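Local coordinates for protein putative Acetyltransferase from the GNAT family (Novosphingobium aromaticivorans DSM 12444, PDB 3EC4) that probably transfers an acyl group, most likely acetyl, to a substrate that remains unidentified, at residues 84-90 against 213-219; 6-12 against 151-157; 131-135 against 146-151. All blocks are in the same frame, centred on the assembly; numbering follows the deposited sequence.

Contact 1: residues 84-90 against 213-219; sequences LLQMIAD and FRARRAM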
loop_
_atom_site.group_PDB
_atom_site.type_symbol
_atom_site.label_atom_id
_atom_site.label_comp_id
_atom_site.label_asym_id
_atom_site.label_seq_id
_atom_site.Cartn_x
_atom_site.Cartn_y
_atom_site.Cartn_z
ATOM N N LEU A 84 5.529 10.819 4.305
ATOM C CA LEU A 84 5.598 10.104 3.015
ATOM C C LEU A 84 5.805 11.041 1.840
ATOM O O LEU A 84 5.416 12.216 1.878
ATOM C CB LEU A 84 4.302 9.326 2.753
ATOM C CG LEU A 84 3.823 8.420 3.860
ATOM C CD1 LEU A 84 2.457 7.786 3.473
ATOM C CD2 LEU A 84 4.888 7.345 4.228
ATOM N N LEU A 85 6.332 10.480 0.744
ATOM C CA LEU A 85 6.335 11.170 -0.536
ATOM C C LEU A 85 5.429 10.329 -1.406
ATOM O O LEU A 85 5.705 9.136 -1.608
ATOM C CB LEU A 85 7.746 11.268 -1.138
ATOM C CG LEU A 85 7.801 11.942 -2.531
ATOM C CD1 LEU A 85 7.330 13.415 -2.512
ATOM C CD2 LEU A 85 9.162 11.811 -3.187
ATOM N N GLN A 86 4.342 10.920 -1.864
ATOM C CA GLN A 86 3.469 10.232 -2.830
ATOM C C GLN A 86 3.926 10.490 -4.254
ATOM O O GLN A 86 4.193 11.636 -4.618
ATOM C CB GLN A 86 2.025 10.694 -2.631
ATOM C CG GLN A 86 1.030 9.940 -3.482
ATOM C CD GLN A 86 -0.362 10.552 -3.344
ATOM O OE1 GLN A 86 -0.670 11.504 -4.036
ATOM N NE2 GLN A 86 -1.164 10.045 -2.424
HETATM N N MSE A 87 4.008 9.427 -5.066
HETATM C CA MSE A 87 4.555 9.469 -6.437
HETATM C C MSE A 87 3.594 8.865 -7.449
HETATM O O MSE A 87 2.823 7.993 -7.110
HETATM C CB MSE A 87 5.920 8.746 -6.514
HETATM C CG MSE A 87 6.854 9.222 -5.456
HETATM SE SE MSE A 87 8.612 8.497 -5.544
HETATM C CE MSE A 87 9.324 9.536 -7.019
ATOM N N ILE A 88 3.636 9.375 -8.674
ATOM C CA ILE A 88 2.729 8.977 -9.732
ATOM C C ILE A 88 3.509 8.645 -10.981
ATOM O O ILE A 88 4.477 9.326 -11.313
ATOM C CB ILE A 88 1.635 10.083 -9.955
ATOM C CG1 ILE A 88 0.467 9.592 -10.814
ATOM C CG2 ILE A 88 2.218 11.348 -10.520
ATOM C CD1 ILE A 88 -0.742 10.608 -10.798
ATOM N N ALA A 89 3.067 7.616 -11.691
ATOM C CA ALA A 89 3.685 7.267 -12.963
ATOM C C ALA A 89 2.689 7.521 -14.092
ATOM O O ALA A 89 2.065 6.586 -14.578
ATOM C CB ALA A 89 4.180 5.797 -12.971
ATOM N N ASP A 90 2.547 8.784 -14.503
ATOM C CA ASP A 90 1.528 9.118 -15.504
ATOM C C ASP A 90 2.085 9.313 -16.899
ATOM O O ASP A 90 1.344 9.741 -17.814
ATOM C CB ASP A 90 0.686 10.319 -15.094
ATOM C CG ASP A 90 1.515 11.558 -14.748
ATOM O OD1 ASP A 90 2.765 11.531 -14.803
ATOM O OD2 ASP A 90 0.878 12.552 -14.357
ATOM N N PHE A 213 8.228 7.120 -12.061
ATOM C CA PHE A 213 7.407 7.821 -11.046
ATOM C C PHE A 213 7.962 9.208 -10.788
ATOM O O PHE A 213 9.163 9.414 -10.753
ATOM C CB PHE A 213 7.340 7.101 -9.729
ATOM C CG PHE A 213 6.569 5.822 -9.785
ATOM C CD1 PHE A 213 7.148 4.669 -10.277
ATOM C CD2 PHE A 213 5.234 5.780 -9.375
ATOM C CE1 PHE A 213 6.423 3.490 -10.322
ATOM C CE2 PHE A 213 4.516 4.592 -9.388
ATOM C CZ PHE A 213 5.104 3.464 -9.861
ATOM N N ARG A 214 7.074 10.165 -10.608
ATOM C CA ARG A 214 7.485 11.517 -10.256
ATOM C C ARG A 214 6.790 11.878 -8.959
ATOM O O ARG A 214 5.702 11.345 -8.673
ATOM C CB ARG A 214 7.117 12.513 -11.372
ATOM C CG ARG A 214 5.602 12.799 -11.569
ATOM C CD ARG A 214 5.339 13.604 -12.871
ATOM N NE ARG A 214 3.899 13.743 -13.127
ATOM C CZ ARG A 214 3.080 14.503 -12.407
ATOM N NH1 ARG A 214 3.538 15.247 -11.431
ATOM N NH2 ARG A 214 1.786 14.529 -12.672
ATOM N N ALA A 215 7.420 12.777 -8.189
ATOM C CA ALA A 215 6.867 13.284 -6.959
ATOM C C ALA A 215 5.579 13.999 -7.242
ATOM O O ALA A 215 5.515 14.869 -8.113
ATOM C CB ALA A 215 7.862 14.241 -6.273
ATOM N N ARG A 216 4.538 13.626 -6.526
ATOM C CA ARG A 216 3.275 14.306 -6.639
ATOM C C ARG A 216 3.088 15.267 -5.454
ATOM O O ARG A 216 2.916 16.464 -5.657
ATOM C CB ARG A 216 2.117 13.329 -6.708
ATOM C CG ARG A 216 0.864 14.031 -7.164
ATOM C CD ARG A 216 -0.380 13.285 -6.905
ATOM N NE ARG A 216 -1.460 14.249 -6.782
ATOM C CZ ARG A 216 -2.156 14.528 -5.677
ATOM N NH1 ARG A 216 -1.982 13.893 -4.512
ATOM N NH2 ARG A 216 -3.088 15.457 -5.775
ATOM N N ARG A 217 3.115 14.738 -4.232
ATOM C CA ARG A 217 3.015 15.566 -3.058
ATOM C C ARG A 217 3.443 14.805 -1.822
ATOM O O ARG A 217 3.495 13.563 -1.799
ATOM C CB ARG A 217 1.597 16.102 -2.862
ATOM C CG ARG A 217 0.562 15.053 -2.569
ATOM C CD ARG A 217 -0.791 15.632 -2.084
ATOM N NE ARG A 217 -0.680 16.535 -0.953
ATOM C CZ ARG A 217 -1.634 17.344 -0.525
ATOM N NH1 ARG A 217 -2.842 17.380 -1.101
ATOM N NH2 ARG A 217 -1.383 18.114 0.495
ATOM N N ALA A 218 3.694 15.570 -0.769
ATOM C CA ALA A 218 3.914 15.008 0.549
ATOM C C ALA A 218 2.598 14.546 1.142
ATOM O O ALA A 218 1.519 15.153 0.915
ATOM C CB ALA A 218 4.591 16.036 1.479
HETATM N N MSE A 219 2.683 13.437 1.873
HETATM C CA MSE A 219 1.569 12.904 2.645
HETATM C C MSE A 219 2.081 12.487 4.023
HETATM O O MSE A 219 3.281 12.507 4.285
HETATM C CB MSE A 219 0.899 11.714 1.926
HETATM C CG MSE A 219 0.365 12.027 0.521
HETATM SE SE MSE A 219 -1.285 12.999 0.596
HETATM C CE MSE A 219 -2.402 11.507 1.078
#
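A89 lays CB over the centre of the F213 ring, 3.7 Å from its centroid in a CH-pi contact, while the backbone between M87 and I88 runs along the ring edge. The R214 guanidinium is held the same way: I88 CG2 sits above one face, and D90 takes the edge, NE to OD1 and NH2 to OD2 (2.8 Å), a side-on salt bridge with the two planes 33° apart. R216 brings its guanidinium edge to Q86, NH1 donating to OE1 (2.8 Å) in the carbonyl plane; both extended chains run side by side, a first torsion of -166° carrying R216 along Q86. Behind this lies an antiparallel ladder with a classic beta bulge, where R216 and R217 both face Q86. R216 N gives Q86 O a 2.8 Å bond, R217 N a weak one at 3.3 Å, and the register slips by one residue. At the bulge R216 and R217 both reach D9, whose OD1 takes a salt bridge from each. On its other edge, strand 76-88 pairs with strand 192-198; helix 202-210 covers L85 and M87, and F213 reaches I179 and I183 of helix 174-188.

Contact 2: residues 6-12 against 151-157; sequences HPLDRPV and MRPAPNL
Where the 3-10 turn 7-9 leads into helix 11-17, the chain passes the loop 151-157 with P11 CA and P153 CA 5.1 Å apart, and that loop closes in a type I beta turn from A154 to L157. It is a proline-rich apolar contact, joining the N-terminal segment to the connection between strands 142-149 and 157-165 of the GNAT sheet. P153 wedges in with its ring: CG touches L8 CD2 and P11 CB, both at 3.8 Å, while CB rests against the P7 carbonyl oxygen. L157 works through one branch, CD1, which meets P7 CB at 3.7 Å and L8 CD2 on the neighbouring residue; P7 and L157 cross at about a right angle. A154 CB fills in beside P7 CG. At the far end M151, a selenomethionine, crosses the V12 side chain at a slant, bends at chi3, and sets SE against V12 CG2 (3.8 Å). Y194 of strand 192-198 packs against L8, P11, M151 and P153, giving these side chains a common neighbour, and F40 touches both V12 and M151. The 3-10 turn 7-9 is braced within 6-12. In H6 a first torsion of -160° puts the ring beside its own carbonyl carbon with the ND1 edge toward L8 N, which donates to H6 ND1 at 3.0 Å, 169° at the hydrogen and in the ring plane.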
loop_
_atom_site.group_PDB
_atom_site.type_symbol
_atom_site.label_atom_id
_atom_site.label_comp_id
_atom_site.label_asym_id
_atom_site.label_seq_id
_atom_site.Cartn_x
_atom_site.Cartn_y
_atom_site.Cartn_z
ATOM N N HIS A 6 -7.927 16.101 -5.463
ATOM C CA HIS A 6 -7.525 14.912 -6.208
ATOM C C HIS A 6 -7.887 13.632 -5.430
ATOM O O HIS A 6 -7.842 13.630 -4.195
ATOM C CB HIS A 6 -6.019 15.006 -6.393
ATOM C CG HIS A 6 -5.485 14.174 -7.504
ATOM N ND1 HIS A 6 -5.397 12.803 -7.432
ATOM C CD2 HIS A 6 -4.978 14.521 -8.706
ATOM C CE1 HIS A 6 -4.873 12.339 -8.545
ATOM N NE2 HIS A 6 -4.608 13.362 -9.337
ATOM N N PRO A 7 -8.295 12.547 -6.134
ATOM C CA PRO A 7 -8.508 11.268 -5.459
ATOM C C PRO A 7 -7.345 10.803 -4.607
ATOM O O PRO A 7 -7.568 10.176 -3.569
ATOM C CB PRO A 7 -8.727 10.279 -6.621
ATOM C CG PRO A 7 -9.289 11.107 -7.691
ATOM C CD PRO A 7 -8.595 12.444 -7.571
ATOM N N LEU A 8 -6.119 11.121 -5.029
ATOM C CA LEU A 8 -4.935 10.688 -4.277
ATOM C C LEU A 8 -4.671 11.524 -3.012
ATOM O O LEU A 8 -3.791 11.189 -2.221
ATOM C CB LEU A 8 -3.717 10.690 -5.173
ATOM C CG LEU A 8 -3.654 9.755 -6.377
ATOM C CD1 LEU A 8 -2.247 9.939 -6.956
ATOM C CD2 LEU A 8 -3.883 8.309 -5.899
ATOM N N ASP A 9 -5.397 12.607 -2.813
ATOM C CA ASP A 9 -5.248 13.370 -1.558
ATOM C C ASP A 9 -5.774 12.613 -0.346
ATOM O O ASP A 9 -5.413 12.901 0.788
ATOM C CB ASP A 9 -5.942 14.714 -1.652
ATOM C CG ASP A 9 -5.282 15.647 -2.619
ATOM O OD1 ASP A 9 -4.118 15.444 -3.022
ATOM O OD2 ASP A 9 -5.979 16.576 -3.034
ATOM N N ARG A 10 -6.714 11.715 -0.562
ATOM C CA ARG A 10 -7.244 10.909 0.517
ATOM C C ARG A 10 -7.414 9.486 0.038
ATOM O O ARG A 10 -8.528 9.070 -0.302
ATOM C CB ARG A 10 -8.569 11.482 1.013
ATOM C CG ARG A 10 -8.522 12.924 1.548
ATOM C CD ARG A 10 -9.766 13.214 2.411
ATOM N NE ARG A 10 -9.671 12.411 3.609
ATOM C CZ ARG A 10 -10.682 12.017 4.380
ATOM N NH1 ARG A 10 -11.938 12.366 4.134
ATOM N NH2 ARG A 10 -10.400 11.256 5.427
ATOM N N PRO A 11 -6.293 8.755 -0.119
ATOM C CA PRO A 11 -6.350 7.476 -0.857
ATOM C C PRO A 11 -7.121 6.386 -0.118
ATOM O O PRO A 11 -7.808 5.593 -0.747
ATOM C CB PRO A 11 -4.866 7.124 -1.112
ATOM C CG PRO A 11 -4.086 7.988 -0.206
ATOM C CD PRO A 11 -4.935 9.118 0.284
ATOM N N VAL A 12 -7.098 6.404 1.204
ATOM C CA VAL A 12 -7.892 5.430 1.983
ATOM C C VAL A 12 -9.381 5.740 1.879
ATOM O O VAL A 12 -10.203 4.856 1.596
ATOM C CB VAL A 12 -7.452 5.416 3.493
ATOM C CG1 VAL A 12 -8.328 4.442 4.283
ATOM C CG2 VAL A 12 -5.983 5.079 3.607
HETATM N N MSE A 151 -4.331 -0.113 -3.057
HETATM C CA MSE A 151 -5.512 0.758 -3.078
HETATM C C MSE A 151 -5.830 1.300 -4.473
HETATM O O MSE A 151 -4.945 1.472 -5.341
HETATM C CB MSE A 151 -5.373 1.936 -2.100
HETATM C CG MSE A 151 -5.101 1.508 -0.712
HETATM SE SE MSE A 151 -5.189 2.980 0.535
HETATM C CE MSE A 151 -3.708 2.401 1.682
ATOM N N ARG A 152 -7.110 1.566 -4.681
ATOM C CA ARG A 152 -7.591 2.117 -5.937
ATOM C C ARG A 152 -8.530 3.278 -5.636
ATOM O O ARG A 152 -9.716 3.083 -5.538
ATOM C CB ARG A 152 -8.311 1.046 -6.744
ATOM C CG ARG A 152 -7.352 -0.050 -7.226
ATOM C CD ARG A 152 -8.076 -1.234 -7.784
ATOM N NE ARG A 152 -7.120 -2.246 -8.170
ATOM C CZ ARG A 152 -6.501 -2.302 -9.336
ATOM N NH1 ARG A 152 -6.827 -1.473 -10.312
ATOM N NH2 ARG A 152 -5.588 -3.252 -9.545
ATOM N N PRO A 153 -7.963 4.489 -5.436
ATOM C CA PRO A 153 -8.725 5.674 -5.040
ATOM C C PRO A 153 -9.764 6.191 -6.059
ATOM O O PRO A 153 -10.666 6.928 -5.694
ATOM C CB PRO A 153 -7.631 6.707 -4.752
ATOM C CG PRO A 153 -6.402 5.876 -4.399
ATOM C CD PRO A 153 -6.512 4.753 -5.427
ATOM N N ALA A 154 -9.569 5.828 -7.320
ATOM C CA ALA A 154 -10.497 6.044 -8.404
ATOM C C ALA A 154 -10.274 4.956 -9.467
ATOM O O ALA A 154 -9.214 4.307 -9.485
ATOM C CB ALA A 154 -10.321 7.450 -9.010
ATOM N N PRO A 155 -11.264 4.731 -10.351
ATOM C CA PRO A 155 -11.115 3.668 -11.343
ATOM C C PRO A 155 -9.806 3.670 -12.136
ATOM O O PRO A 155 -9.293 2.593 -12.432
ATOM C CB PRO A 155 -12.336 3.860 -12.244
ATOM C CG PRO A 155 -13.368 4.402 -11.283
ATOM C CD PRO A 155 -12.565 5.399 -10.478
ATOM N N ASN A 156 -9.256 4.845 -12.447
ATOM C CA ASN A 156 -8.026 4.933 -13.250
ATOM C C ASN A 156 -6.729 5.094 -12.423
ATOM O O ASN A 156 -5.701 5.457 -12.982
ATOM C CB ASN A 156 -8.144 6.132 -14.182
ATOM C CG ASN A 156 -8.053 7.439 -13.426
ATOM O OD1 ASN A 156 -8.627 7.595 -12.330
ATOM N ND2 ASN A 156 -7.294 8.364 -13.970
ATOM N N LEU A 157 -6.789 4.860 -11.108
ATOM C CA LEU A 157 -5.602 4.931 -10.241
ATOM C C LEU A 157 -5.411 3.602 -9.516
ATOM O O LEU A 157 -6.372 2.994 -9.072
ATOM C CB LEU A 157 -5.746 6.058 -9.192
ATOM C CG LEU A 157 -5.845 7.465 -9.795
ATOM C CD1 LEU A 157 -6.400 8.476 -8.785
ATOM C CD2 LEU A 157 -4.444 7.828 -10.290
#

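Contact 3: residues 131-135 against 146-151; sequences YGQFY and MAGERM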
loop_
_atom_site.group_PDB
_atom_site.type_symbol
_atom_site.label_atom_id
_atom_site.label_comp_id
_atom_site.label_asym_id
_atom_site.label_seq_id
_atom_site.Cartn_x
_atom_site.Cartn_y
_atom_site.Cartn_z
ATOM N N TYR A 131 -5.739 -8.307 -2.395
ATOM C CA TYR A 131 -6.021 -6.880 -2.665
ATOM C C TYR A 131 -5.949 -6.628 -4.162
ATOM O O TYR A 131 -6.652 -5.780 -4.692
ATOM C CB TYR A 131 -5.023 -5.994 -1.935
ATOM C CG TYR A 131 -5.553 -4.798 -1.203
ATOM C CD1 TYR A 131 -6.482 -3.938 -1.783
ATOM C CD2 TYR A 131 -5.094 -4.509 0.070
ATOM C CE1 TYR A 131 -6.926 -2.807 -1.080
ATOM C CE2 TYR A 131 -5.509 -3.404 0.757
ATOM C CZ TYR A 131 -6.435 -2.563 0.192
ATOM O OH TYR A 131 -6.850 -1.447 0.891
ATOM N N GLY A 132 -5.089 -7.390 -4.837
ATOM C CA GLY A 132 -4.924 -7.318 -6.285
ATOM C C GLY A 132 -3.858 -8.291 -6.758
ATOM O O GLY A 132 -3.524 -9.254 -6.057
ATOM N N GLN A 133 -3.317 -8.030 -7.943
ATOM C CA GLN A 133 -2.339 -8.937 -8.552
ATOM C C GLN A 133 -1.010 -8.828 -7.850
ATOM O O GLN A 133 -0.494 -7.733 -7.649
ATOM C CB GLN A 133 -2.123 -8.593 -10.014
ATOM C CG GLN A 133 -1.202 -9.578 -10.754
ATOM C CD GLN A 133 -1.794 -10.951 -10.880
ATOM O OE1 GLN A 133 -2.932 -11.090 -11.320
ATOM N NE2 GLN A 133 -1.042 -11.979 -10.478
ATOM N N PHE A 134 -0.415 -9.984 -7.578
ATOM C CA PHE A 134 0.943 -10.115 -7.104
ATOM C C PHE A 134 1.820 -10.904 -8.052
ATOM O O PHE A 134 1.358 -11.836 -8.736
ATOM C CB PHE A 134 0.935 -10.760 -5.703
ATOM C CG PHE A 134 0.754 -9.755 -4.598
ATOM C CD1 PHE A 134 -0.504 -9.243 -4.321
ATOM C CD2 PHE A 134 1.834 -9.296 -3.877
ATOM C CE1 PHE A 134 -0.669 -8.271 -3.331
ATOM C CE2 PHE A 134 1.670 -8.324 -2.883
ATOM C CZ PHE A 134 0.424 -7.835 -2.606
ATOM N N TYR A 135 3.075 -10.474 -8.157
ATOM C CA TYR A 135 4.080 -11.142 -8.947
ATOM C C TYR A 135 5.265 -11.476 -8.049
ATOM O O TYR A 135 5.476 -10.848 -6.985
ATOM C CB TYR A 135 4.519 -10.232 -10.093
ATOM C CG TYR A 135 3.452 -10.049 -11.171
ATOM C CD1 TYR A 135 3.227 -11.025 -12.099
ATOM C CD2 TYR A 135 2.664 -8.907 -11.227
ATOM C CE1 TYR A 135 2.269 -10.868 -13.091
ATOM C CE2 TYR A 135 1.699 -8.747 -12.219
ATOM C CZ TYR A 135 1.516 -9.747 -13.143
ATOM O OH TYR A 135 0.544 -9.640 -14.142
HETATM N N MSE A 146 8.771 -10.202 -4.135
HETATM C CA MSE A 146 7.428 -10.007 -4.667
HETATM C C MSE A 146 7.043 -8.538 -4.732
HETATM O O MSE A 146 7.702 -7.657 -4.127
HETATM C CB MSE A 146 6.407 -10.785 -3.844
HETATM C CG MSE A 146 6.187 -10.186 -2.520
HETATM SE SE MSE A 146 4.886 -11.187 -1.472
HETATM C CE MSE A 146 4.990 -10.214 0.138
ATOM N N ALA A 147 5.945 -8.274 -5.441
ATOM C CA ALA A 147 5.307 -6.957 -5.464
ATOM C C ALA A 147 3.884 -7.136 -5.948
ATOM O O ALA A 147 3.570 -8.084 -6.667
ATOM C CB ALA A 147 6.039 -5.948 -6.376
ATOM N N GLY A 148 3.037 -6.181 -5.590
ATOM C CA GLY A 148 1.641 -6.283 -5.906
ATOM C C GLY A 148 0.933 -4.956 -6.046
ATOM O O GLY A 148 1.550 -3.871 -6.094
ATOM N N GLU A 149 -0.377 -5.085 -6.072
ATOM C CA GLU A 149 -1.315 -3.982 -6.157
ATOM C C GLU A 149 -2.074 -3.809 -4.864
ATOM O O GLU A 149 -2.392 -4.795 -4.198
ATOM C CB GLU A 149 -2.324 -4.250 -7.256
ATOM C CG GLU A 149 -1.690 -4.549 -8.599
ATOM C CD GLU A 149 -2.680 -4.922 -9.653
ATOM O OE1 GLU A 149 -3.669 -5.610 -9.340
ATOM O OE2 GLU A 149 -2.446 -4.555 -10.832
ATOM N N ARG A 150 -2.420 -2.568 -4.543
ATOM C CA ARG A 150 -3.217 -2.305 -3.350
ATOM C C ARG A 150 -4.370 -1.333 -3.603
ATOM O O ARG A 150 -5.331 -1.714 -4.285
ATOM C CB ARG A 150 -2.296 -1.929 -2.190
ATOM C CG ARG A 150 -2.892 -2.036 -0.818
ATOM C CD ARG A 150 -1.865 -1.831 0.270
ATOM N NE ARG A 150 -1.368 -0.480 0.332
ATOM C CZ ARG A 150 -0.438 -0.063 1.196
ATOM N NH1 ARG A 150 0.118 -0.874 2.102
ATOM N NH2 ARG A 150 -0.038 1.175 1.156
HETATM N N MSE A 151 -4.331 -0.113 -3.057
HETATM C CA MSE A 151 -5.512 0.758 -3.078
HETATM C C MSE A 151 -5.830 1.300 -4.473
HETATM O O MSE A 151 -4.945 1.472 -5.341
HETATM C CB MSE A 151 -5.373 1.936 -2.100
HETATM C CG MSE A 151 -5.101 1.508 -0.712
HETATM SE SE MSE A 151 -5.189 2.980 0.535
HETATM C CE MSE A 151 -3.708 2.401 1.682
HETATM O O HOH W 1 -5.725 -3.699 -6.198
#
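R150 CG sits over one face of the Y131 ring, offset toward the rim, in a CH-pi contact 3.5 Å from the centroid. The F134 ring is met more centrally, by G148 CA at 3.6 Å from its centroid and 9° off the normal; with no side chain at G148 the ring can lie flat on the backbone. SE of the selenomethionine M146 approaches the same ring obliquely, a Met-aromatic contact. E149, extended beyond CG, reaches across to the facing segment so that OE1 accepts the backbone N-H of Q133 (2.8 Å, 167° at the hydrogen), the donor standing 45° above the carboxylate plane. The return bond from E149 N to Q133 O is weak. Regular pairing is reached at Y135 and A147, where Y135 N donates to A147 O at 2.9 Å and A147 N to Y135 O at 3.0 Å. Beyond the strand ends a water links the two backbones, donating to Y131 O and, at 2.8 Å, to R150 O. Farther out, E149 OE2 pairs with R189 and OE1 also with R152, which together fix the carboxylate, and R150 NE pairs with E159. Helix 109-118 covers F134 and M146 through M112; helix 174-188 meets Y135 and A147 through L178. The two segments belong to the antiparallel hairpin of strands 134-139 and 142-149, part of the central mixed sheet of the GNAT fold.

Contacts 1 and 3 are both antiparallel pairings in the same mixed sheet, their centres about 18 Å apart. Contact 1 is partly buried, with R214 the most exposed of its arginines; contact 3 is buried and relies on one ring over a glycine, another against an arginine's aliphatic part, and a carboxylate that binds a backbone N-H. Contact 2, also buried, differs from both in being held across its segments by van der Waals packing, mainly of apolar side chains. Its D9 and L8 are partners of contact 1. With contact 3 it shares M151, where strand 142-149 gives way to the loop. Segment 6-12 bridges between the bulged strand 214-226 and the loop that follows the hairpin.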